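DnaJ homolog dnj-2 (Caenorhabditis elegans, PDB 2QSA) probably acts as a membrane-anchored Hsp40 co-chaperone, whose N-terminal J domain, the part crystallised, would stimulate ATP hydrolysis by an Hsp70 partner. Local coordinates at residues 31-36 / 70-75; 19-24 / 66-71; 9-14 / 82-87. All coordinates share one frame; numbering follows the deposited sequence. Where two conformers were deposited one is given.

Interaction 1 (31-36 / 70-75); sequences QKLAKA and ETLKDD
Leu33, on helix 30-43, meets Leu72 and Lys73 in the last turn of helix 52-73, part of the interface of the antiparallel helical hairpin at the centre of the J domain. The leucine reaches across with CG anti to its backbone N (chi1 -179°), and its two methyls then settle on different parts of the partner. Leu33 CD2 lies against the main chain, 3.6 Å from Lys73 N, and also 3.7 Å from Leu72 CB. Leu33 CD1 stays on the neighbouring side chain, 3.9 Å from Leu72 CD1, and the two leucine side chains cross at about a right angle. In this family the His-Pro-Asp signature sits in the loop linking the two helices; the contact lies at the far end of the pair from that loop. Shortening Leu33 to an alanine would probably open a gap beside Leu72 and leave the Lys73 backbone without its methyl cover. Leu21, Phe28 and Tyr69 also touch Leu33 and enclose it within the core, while Leu72 packs onward against Tyr18 and Tyr81. Just beyond, Asp74 is the N-cap of helix 75-86, its OD2 bonded to Ala77 N, and Asp75 forms a salt bridge with Lys30.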
loop_
_atom_site.group_PDB
_atom_site.type_symbol
_atom_site.label_atom_id
_atom_site.label_comp_id
_atom_site.label_asym_id
_atom_site.label_seq_id
_atom_site.Cartn_x
_atom_site.Cartn_y
_atom_site.Cartn_z
ATOM N N GLN A 31 11.092 8.763 6.841
ATOM C CA GLN A 31 10.872 8.892 8.260
ATOM C C GLN A 31 9.366 8.985 8.567
ATOM O O GLN A 31 8.848 8.228 9.413
ATOM C CB GLN A 31 11.676 10.091 8.755
ATOM C CG GLN A 31 11.938 10.190 10.181
ATOM C CD GLN A 31 12.878 11.396 10.439
ATOM O OE1 GLN A 31 14.144 11.290 10.406
ATOM N NE2 GLN A 31 12.267 12.521 10.719
ATOM N N LYS A 32 8.660 9.889 7.871
ATOM C CA LYS A 32 7.232 10.055 8.041
ATOM C C LYS A 32 6.496 8.768 7.687
ATOM O O LYS A 32 5.497 8.428 8.327
ATOM C CB LYS A 32 6.687 11.161 7.119
ATOM C CG LYS A 32 7.235 12.534 7.412
ATOM C CD LYS A 32 6.587 13.503 6.433
ATOM C CE LYS A 32 7.285 14.817 6.360
ATOM N NZ LYS A 32 6.420 15.667 5.490
ATOM N N LEU A 33 6.956 8.115 6.611
ATOM C CA LEU A 33 6.318 6.872 6.123
ATOM C C LEU A 33 6.415 5.799 7.212
ATOM O O LEU A 33 5.420 5.120 7.507
ATOM C CB LEU A 33 7.010 6.389 4.843
ATOM C CG LEU A 33 6.377 5.105 4.272
ATOM C CD1 LEU A 33 4.986 5.425 3.645
ATOM C CD2 LEU A 33 7.303 4.507 3.239
ATOM N N ALA A 34 7.595 5.663 7.817
ATOM C CA ALA A 34 7.774 4.597 8.824
ATOM C C ALA A 34 6.876 4.895 10.054
ATOM O O ALA A 34 6.249 4.000 10.639
ATOM C CB ALA A 34 9.245 4.478 9.250
ATOM N N LYS A 35 6.812 6.165 10.451
ATOM C CA LYS A 35 6.019 6.509 11.634
ATOM C C LYS A 35 4.531 6.180 11.390
ATOM O O LYS A 35 3.827 5.656 12.273
ATOM C CB LYS A 35 6.206 8.001 11.931
ATOM C CG LYS A 35 5.418 8.500 13.141
ATOM C CD LYS A 35 5.439 10.058 13.173
ATOM C CE LYS A 35 4.777 10.687 14.401
ATOM N NZ LYS A 35 5.308 10.261 15.684
ATOM N N ALA A 36 4.082 6.492 10.174
ATOM C CA ALA A 36 2.664 6.291 9.752
ATOM C C ALA A 36 2.345 4.783 9.729
ATOM O O ALA A 36 1.342 4.345 10.301
ATOM C CB ALA A 36 2.412 6.919 8.398
ATOM N N GLU A 70 5.320 -1.656 2.177
ATOM C CA GLU A 70 6.283 -2.356 1.318
ATOM C C GLU A 70 6.442 -1.671 -0.031
ATOM O O GLU A 70 7.547 -1.586 -0.556
ATOM C CB GLU A 70 5.884 -3.819 1.166
ATOM C CG GLU A 70 6.007 -4.585 2.481
ATOM C CD GLU A 70 5.283 -5.939 2.490
ATOM O OE1 GLU A 70 4.712 -6.314 1.436
ATOM O OE2 GLU A 70 5.286 -6.634 3.555
ATOM N N THR A 71 5.334 -1.169 -0.577
ATOM C CA THR A 71 5.352 -0.491 -1.873
ATOM C C THR A 71 6.086 0.840 -1.781
ATOM O O THR A 71 6.831 1.188 -2.707
ATOM C CB THR A 71 3.911 -0.236 -2.311
ATOM O OG1 THR A 71 3.258 -1.529 -2.440
ATOM C CG2 THR A 71 3.842 0.566 -3.638
ATOM N N LEU A 72 5.883 1.567 -0.679
ATOM C CA LEU A 72 6.394 2.934 -0.624
ATOM C C LEU A 72 7.789 3.018 -0.006
ATOM O O LEU A 72 8.502 4.002 -0.234
ATOM C CB LEU A 72 5.428 3.861 0.096
ATOM C CG LEU A 72 4.057 3.991 -0.601
ATOM C CD1 LEU A 72 3.105 4.817 0.288
ATOM C CD2 LEU A 72 4.265 4.623 -1.976
ATOM N N LYS A 73 8.168 2.031 0.801
ATOM C CA LYS A 73 9.460 2.093 1.525
ATOM C C LYS A 73 10.630 1.665 0.647
ATOM O O LYS A 73 11.783 2.100 0.874
ATOM C CB LYS A 73 9.417 1.229 2.798
ATOM C CG LYS A 73 10.680 1.269 3.667
ATOM C CD LYS A 73 10.884 2.612 4.339
ATOM C CE LYS A 73 11.899 2.523 5.496
ATOM N NZ LYS A 73 13.160 1.830 5.089
ATOM N N ASP A 74 10.331 0.763 -0.299
ATOM C CA ASP A 74 11.337 0.281 -1.237
ATOM C C ASP A 74 11.479 1.264 -2.397
ATOM O O ASP A 74 10.523 1.552 -3.109
ATOM C CB ASP A 74 10.956 -1.097 -1.778
ATOM C CG ASP A 74 12.031 -1.671 -2.671
ATOM O OD1 ASP A 74 13.097 -2.037 -2.113
ATOM O OD2 ASP A 74 11.827 -1.743 -3.910
ATOM N N ASP A 75 12.686 1.789 -2.596
ATOM C CA ASP A 75 12.854 2.843 -3.635
ATOM C C ASP A 75 12.393 2.458 -5.051
ATOM O O ASP A 75 11.763 3.259 -5.752
ATOM C CB ASP A 75 14.307 3.300 -3.712
ATOM C CG ASP A 75 14.781 3.937 -2.420
ATOM O OD1 ASP A 75 13.987 4.098 -1.478
ATOM O OD2 ASP A 75 15.992 4.205 -2.344
#

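Interaction 2 (19-24 / 66-71); sequences DVLEVN and ATAYET
Val20 and Ala68 bring their CA atoms to 6.6 Å, where helix 17-20 ends against helix 52-73 and the chain turns away through a Schellman motif with Glu22 at positive phi (54°). Ala68 CB is the point on which Val20 and Leu21 converge. Val20 touches it with CG1 at 3.8 Å, and Leu21 lays its branch point on it, CG at 3.7 Å from Ala68 CB. With CG anti to its carbonyl carbon (chi1 -62°), Leu21 sends CD1 farther along the helix, to 3.8 Å from Tyr69 N and obliquely past the Tyr69 ring. That ring, stacked on Tyr37, and Leu33 on helix 30-43 extend the apolar cluster, so the end of helix 17-20 and the residues after it pack against both long helices of the J domain. One turn on, Thr71 OG1 gives a 2.8 Å hydrogen bond to Thr67 O from above the carbonyl plane, and Thr71 N reaches the same oxygen from the opposite face. The hydroxyl of this buried threonine is satisfied within its own helix. No hydrogen bond crosses between the segments; the fit depends on apolar shape, and the single methyl of Ala68 is probably what lets the backbones come so near.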
loop_
_atom_site.group_PDB
_atom_site.type_symbol
_atom_site.label_atom_id
_atom_site.label_comp_id
_atom_site.label_asym_id
_atom_site.label_seq_id
_atom_site.Cartn_x
_atom_site.Cartn_y
_atom_site.Cartn_z
ATOM N N ASP A 19 -2.653 7.012 0.378
ATOM C CA ASP A 19 -3.866 7.266 1.189
ATOM C C ASP A 19 -4.026 6.232 2.290
ATOM O O ASP A 19 -4.466 6.565 3.379
ATOM C CB ASP A 19 -5.117 7.233 0.320
ATOM C CG ASP A 19 -5.154 8.368 -0.711
ATOM O OD1 ASP A 19 -4.419 9.338 -0.563
ATOM O OD2 ASP A 19 -6.008 8.286 -1.630
ATOM N N VAL A 20 -3.671 4.977 1.984
ATOM C CA VAL A 20 -3.770 3.923 2.997
ATOM C C VAL A 20 -3.004 4.267 4.288
ATOM O O VAL A 20 -3.486 4.033 5.398
ATOM C CB VAL A 20 -3.266 2.537 2.442
ATOM C CG1 VAL A 20 -3.167 1.495 3.574
ATOM C CG2 VAL A 20 -4.215 2.035 1.340
ATOM N N LEU A 21 -1.809 4.825 4.109
ATOM C CA LEU A 21 -0.991 5.242 5.236
ATOM C C LEU A 21 -1.178 6.699 5.660
ATOM O O LEU A 21 -0.494 7.161 6.579
ATOM C CB LEU A 21 0.482 4.944 4.920
ATOM C CG LEU A 21 0.786 3.440 4.715
ATOM C CD1 LEU A 21 2.299 3.265 4.379
ATOM C CD2 LEU A 21 0.454 2.617 5.962
ATOM N N GLU A 22 -2.111 7.401 5.022
ATOM C CA GLU A 22 -2.403 8.821 5.302
ATOM C C GLU A 22 -1.115 9.656 5.188
ATOM O O GLU A 22 -0.844 10.537 6.009
ATOM C CB GLU A 22 -3.121 8.966 6.672
ATOM C CG GLU A 22 -4.396 8.072 6.790
ATOM C CD GLU A 22 -5.000 7.930 8.230
ATOM O OE1 GLU A 22 -4.288 8.067 9.256
ATOM O OE2 GLU A 22 -6.211 7.612 8.320
ATOM N N VAL A 23 -0.296 9.342 4.189
ATOM C CA VAL A 23 0.881 10.148 3.872
ATOM C C VAL A 23 0.659 10.859 2.541
ATOM O O VAL A 23 -0.201 10.465 1.749
ATOM C CB VAL A 23 2.196 9.341 3.818
ATOM C CG1 VAL A 23 2.544 8.795 5.187
ATOM C CG2 VAL A 23 2.097 8.249 2.835
ATOM N N ASN A 24 1.436 11.900 2.302
ATOM C CA ASN A 24 1.199 12.751 1.152
ATOM C C ASN A 24 2.325 12.501 0.149
ATOM O O ASN A 24 3.490 12.667 0.494
ATOM C CB ASN A 24 1.191 14.208 1.654
ATOM C CG ASN A 24 0.997 15.219 0.554
ATOM O OD1 ASN A 24 0.824 14.871 -0.617
ATOM N ND2 ASN A 24 0.991 16.511 0.937
ATOM N N ALA A 66 0.394 -3.211 5.442
ATOM C CA ALA A 66 1.743 -3.755 5.198
ATOM C C ALA A 66 2.081 -3.634 3.703
ATOM O O ALA A 66 3.231 -3.289 3.369
ATOM C CB ALA A 66 1.798 -5.177 5.654
ATOM N N THR A 67 1.134 -3.935 2.806
ATOM C CA THR A 67 1.372 -3.773 1.361
ATOM C C THR A 67 1.725 -2.311 1.022
ATOM O O THR A 67 2.660 -2.070 0.246
ATOM C CB THR A 67 0.156 -4.202 0.576
ATOM O OG1 THR A 67 0.028 -5.618 0.726
ATOM C CG2 THR A 67 0.326 -3.913 -0.889
ATOM N N ALA A 68 0.996 -1.355 1.631
ATOM C CA ALA A 68 1.274 0.068 1.340
ATOM C C ALA A 68 2.692 0.394 1.778
ATOM O O ALA A 68 3.407 1.099 1.081
ATOM C CB ALA A 68 0.272 0.978 2.064
ATOM N N TYR A 69 3.096 -0.111 2.933
ATOM C CA TYR A 69 4.446 0.259 3.426
ATOM C C TYR A 69 5.518 -0.385 2.547
ATOM O O TYR A 69 6.506 0.272 2.234
ATOM C CB TYR A 69 4.595 -0.186 4.869
ATOM C CG TYR A 69 5.874 0.258 5.529
ATOM C CD1 TYR A 69 6.271 1.606 5.514
ATOM C CD2 TYR A 69 6.653 -0.639 6.266
ATOM C CE1 TYR A 69 7.432 2.065 6.172
ATOM C CE2 TYR A 69 7.834 -0.180 6.950
ATOM C CZ TYR A 69 8.213 1.177 6.889
ATOM O OH TYR A 69 9.351 1.625 7.547
ATOM N N GLU A 70 5.320 -1.656 2.177
ATOM C CA GLU A 70 6.283 -2.356 1.318
ATOM C C GLU A 70 6.442 -1.671 -0.031
ATOM O O GLU A 70 7.547 -1.586 -0.556
ATOM C CB GLU A 70 5.884 -3.819 1.166
ATOM C CG GLU A 70 6.007 -4.585 2.481
ATOM C CD GLU A 70 5.283 -5.939 2.490
ATOM O OE1 GLU A 70 4.712 -6.314 1.436
ATOM O OE2 GLU A 70 5.286 -6.634 3.555
ATOM N N THR A 71 5.334 -1.169 -0.577
ATOM C CA THR A 71 5.352 -0.491 -1.873
ATOM C C THR A 71 6.086 0.840 -1.781
ATOM O O THR A 71 6.831 1.188 -2.707
ATOM C CB THR A 71 3.911 -0.236 -2.311
ATOM O OG1 THR A 71 3.258 -1.529 -2.440
ATOM C CG2 THR A 71 3.842 0.566 -3.638
#

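Interaction 3 (9-14 / 82-87); sequences ELYCGL and DYYLDH
A water joins Tyr84 OH to two backbone carbonyls across the contact: it lies 2.7 Å from Tyr84 OH. Gly13 O is 2.6 Å from this water, and Leu10 O 2.8 Å. Both carbonyls belong to the ends of a type II' beta turn, Leu10 to Gly13, closed by the bond from Gly13 N to Leu10 O at 2.8 Å. The phenol oxygen has a further partner in Ala7 N, so the end of the Tyr84 side chain is fixed by the N-terminal loop as well as by the water. Tyr84 comes from the last turns of helix 75-86, its ring carried out to the turn with CG anti to the backbone N (chi1 165°).

There it meets Tyr11. The rings are oblique, planes at 43° and centroids 5.2 Å apart, and their side chains run past each other in opposite directions. Tyr11 CE2 stands 3.9 Å above the Tyr84 plane, offset toward the rim, and the closest carbons are Tyr11 CD2 and Tyr84 CD2 at 3.7 Å. Leu10 CD1 packs obliquely against Tyr84 CE1, at another part of the same ring. Tyr81 and Tyr98 make edge-to-face pairs with Tyr11, extending the aromatic cluster along helix 75-86 and onto helix 91-101. Next in the turn, Cys12 is bound in a disulfide to Cys17, tying this loop to the first helix of the J domain. Helix 75-86 is left at His87, whose ring folds back over the preceding turn and sets CD2 3.2 Å above the centre of the Tyr83 ring.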
loop_
_atom_site.group_PDB
_atom_site.type_symbol
_atom_site.label_atom_id
_atom_site.label_comp_id
_atom_site.label_asym_id
_atom_site.label_seq_id
_atom_site.Cartn_x
_atom_site.Cartn_y
_atom_site.Cartn_z
ATOM N N GLU A 9 -5.630 -6.207 -8.528
ATOM C CA GLU A 9 -4.573 -7.152 -8.182
ATOM C C GLU A 9 -3.207 -6.491 -7.951
ATOM O O GLU A 9 -2.284 -7.146 -7.482
ATOM C CB GLU A 9 -4.464 -8.284 -9.202
ATOM C CG GLU A 9 -4.193 -7.821 -10.616
ATOM C CD GLU A 9 -5.458 -7.604 -11.423
ATOM O OE1 GLU A 9 -6.445 -7.051 -10.890
ATOM O OE2 GLU A 9 -5.463 -7.988 -12.606
ATOM N N LEU A 10 -3.063 -5.206 -8.275
ATOM C CA LEU A 10 -1.734 -4.565 -8.104
ATOM C C LEU A 10 -1.676 -3.693 -6.846
ATOM O O LEU A 10 -2.637 -3.010 -6.510
ATOM C CB LEU A 10 -1.362 -3.698 -9.322
ATOM C CG LEU A 10 -1.400 -4.346 -10.715
ATOM C CD1 LEU A 10 -1.073 -3.307 -11.780
ATOM C CD2 LEU A 10 -0.450 -5.498 -10.793
ATOM N N TYR A 11 -0.519 -3.716 -6.174
ATOM C CA TYR A 11 -0.262 -2.769 -5.078
ATOM C C TYR A 11 -1.401 -2.793 -4.044
ATOM O O TYR A 11 -1.767 -3.886 -3.572
ATOM C CB TYR A 11 -0.040 -1.369 -5.683
ATOM C CG TYR A 11 1.156 -1.351 -6.626
ATOM C CD1 TYR A 11 2.451 -1.558 -6.119
ATOM C CD2 TYR A 11 1.005 -1.139 -8.012
ATOM C CE1 TYR A 11 3.579 -1.531 -6.956
ATOM C CE2 TYR A 11 2.133 -1.125 -8.859
ATOM C CZ TYR A 11 3.394 -1.297 -8.326
ATOM O OH TYR A 11 4.487 -1.274 -9.156
ATOM N N CYS A 12 -1.931 -1.615 -3.673
ATOM C CA CYS A 12 -3.008 -1.558 -2.657
ATOM C C CYS A 12 -4.413 -1.685 -3.282
ATOM O O CYS A 12 -5.409 -1.281 -2.649
ATOM C CB CYS A 12 -2.918 -0.258 -1.828
ATOM S SG CYS A 12 -1.317 -0.189 -0.949
ATOM N N GLY A 13 -4.480 -2.256 -4.481
ATOM C CA GLY A 13 -5.758 -2.561 -5.122
ATOM C C GLY A 13 -6.500 -1.303 -5.508
ATOM O O GLY A 13 -5.913 -0.429 -6.183
ATOM N N LEU A 14 -7.766 -1.175 -5.060
ATOM C CA LEU A 14 -8.543 0.023 -5.408
ATOM C C LEU A 14 -8.392 1.201 -4.412
ATOM O O LEU A 14 -9.086 2.227 -4.526
ATOM C CB LEU A 14 -10.000 -0.359 -5.703
ATOM C CG LEU A 14 -10.075 -1.333 -6.896
ATOM C CD1 LEU A 14 -11.589 -1.585 -7.179
ATOM C CD2 LEU A 14 -9.370 -0.787 -8.148
ATOM N N ASP A 82 4.739 5.083 -8.456
ATOM C CA ASP A 82 4.491 6.436 -8.933
ATOM C C ASP A 82 4.263 6.486 -10.460
ATOM O O ASP A 82 3.393 7.222 -10.953
ATOM C CB ASP A 82 5.655 7.331 -8.509
ATOM C CG ASP A 82 5.654 7.621 -7.017
ATOM O OD1 ASP A 82 4.631 7.392 -6.325
ATOM O OD2 ASP A 82 6.715 8.078 -6.509
ATOM N N TYR A 83 5.027 5.696 -11.198
ATOM C CA TYR A 83 4.848 5.599 -12.650
ATOM C C TYR A 83 3.440 5.055 -12.999
ATOM O O TYR A 83 2.727 5.593 -13.851
ATOM C CB TYR A 83 5.933 4.717 -13.250
ATOM C CG TYR A 83 5.936 4.819 -14.755
ATOM C CD1 TYR A 83 6.788 5.704 -15.399
ATOM C CD2 TYR A 83 5.068 4.059 -15.508
ATOM C CE1 TYR A 83 6.786 5.801 -16.776
ATOM C CE2 TYR A 83 5.053 4.126 -16.892
ATOM C CZ TYR A 83 5.910 5.022 -17.519
ATOM O OH TYR A 83 5.910 5.108 -18.896
ATOM N N TYR A 84 3.052 3.992 -12.311
ATOM C CA TYR A 84 1.688 3.438 -12.433
ATOM C C TYR A 84 0.578 4.451 -12.135
ATOM O O TYR A 84 -0.395 4.550 -12.887
ATOM C CB TYR A 84 1.623 2.285 -11.438
ATOM C CG TYR A 84 0.261 1.737 -11.086
ATOM C CD1 TYR A 84 -0.469 0.978 -12.027
ATOM C CD2 TYR A 84 -0.253 1.856 -9.760
ATOM C CE1 TYR A 84 -1.715 0.396 -11.681
ATOM C CE2 TYR A 84 -1.500 1.284 -9.412
ATOM C CZ TYR A 84 -2.207 0.539 -10.341
ATOM O OH TYR A 84 -3.388 -0.041 -9.968
ATOM N N LEU A 85 0.729 5.201 -11.040
ATOM C CA LEU A 85 -0.247 6.252 -10.725
ATOM C C LEU A 85 -0.331 7.274 -11.887
ATOM O O LEU A 85 -1.418 7.720 -12.266
ATOM C CB LEU A 85 0.115 6.990 -9.438
ATOM C CG LEU A 85 -0.005 6.178 -8.141
ATOM C CD1 LEU A 85 0.394 7.132 -6.991
ATOM C CD2 LEU A 85 -1.464 5.626 -7.912
ATOM N N ASP A 86 0.829 7.621 -12.416
ATOM C CA ASP A 86 0.956 8.672 -13.447
ATOM C C ASP A 86 0.588 8.195 -14.851
ATOM O O ASP A 86 0.260 9.037 -15.736
ATOM C CB ASP A 86 2.385 9.250 -13.437
ATOM C CG ASP A 86 2.692 10.067 -12.195
ATOM O OD1 ASP A 86 1.751 10.405 -11.419
ATOM O OD2 ASP A 86 3.895 10.357 -11.971
ATOM N N HIS A 87 0.659 6.879 -15.086
ATOM C CA HIS A 87 0.468 6.324 -16.438
ATOM C C HIS A 87 -0.447 5.101 -16.401
ATOM O O HIS A 87 -0.021 4.012 -16.749
ATOM C CB HIS A 87 1.829 5.966 -17.070
ATOM C CG HIS A 87 2.853 7.050 -16.946
ATOM N ND1 HIS A 87 2.986 8.070 -17.864
ATOM C CD2 HIS A 87 3.789 7.275 -15.996
ATOM C CE1 HIS A 87 3.967 8.872 -17.489
ATOM N NE2 HIS A 87 4.470 8.414 -16.361
HETATM O O HOH W 1 -3.576 -0.553 -7.339
#

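How the interactions relate
From the N terminus, the turn at 9-14 comes first and waits longest for its partner: interaction 3 closes with 82-87, and its loop encloses the other two contacts. The chain then passes helix 17-20, where interaction 2 starts, and helix 30-43, where interaction 1 starts. Both end on helix 52-73, at 66-71 and 70-75, sharing Glu70 and Thr71. They touch directly, Leu33 CD1 lying 3.5 Å from Leu21 CD1. Interaction 3 joins the same core through Tyr11, whose CD1 is 3.5 Å from Thr71 CG2, and through Cys12 SG against Ala68 CA. Helix 52-73 thus links the first two helices to the N-terminal loop and helix 75-86.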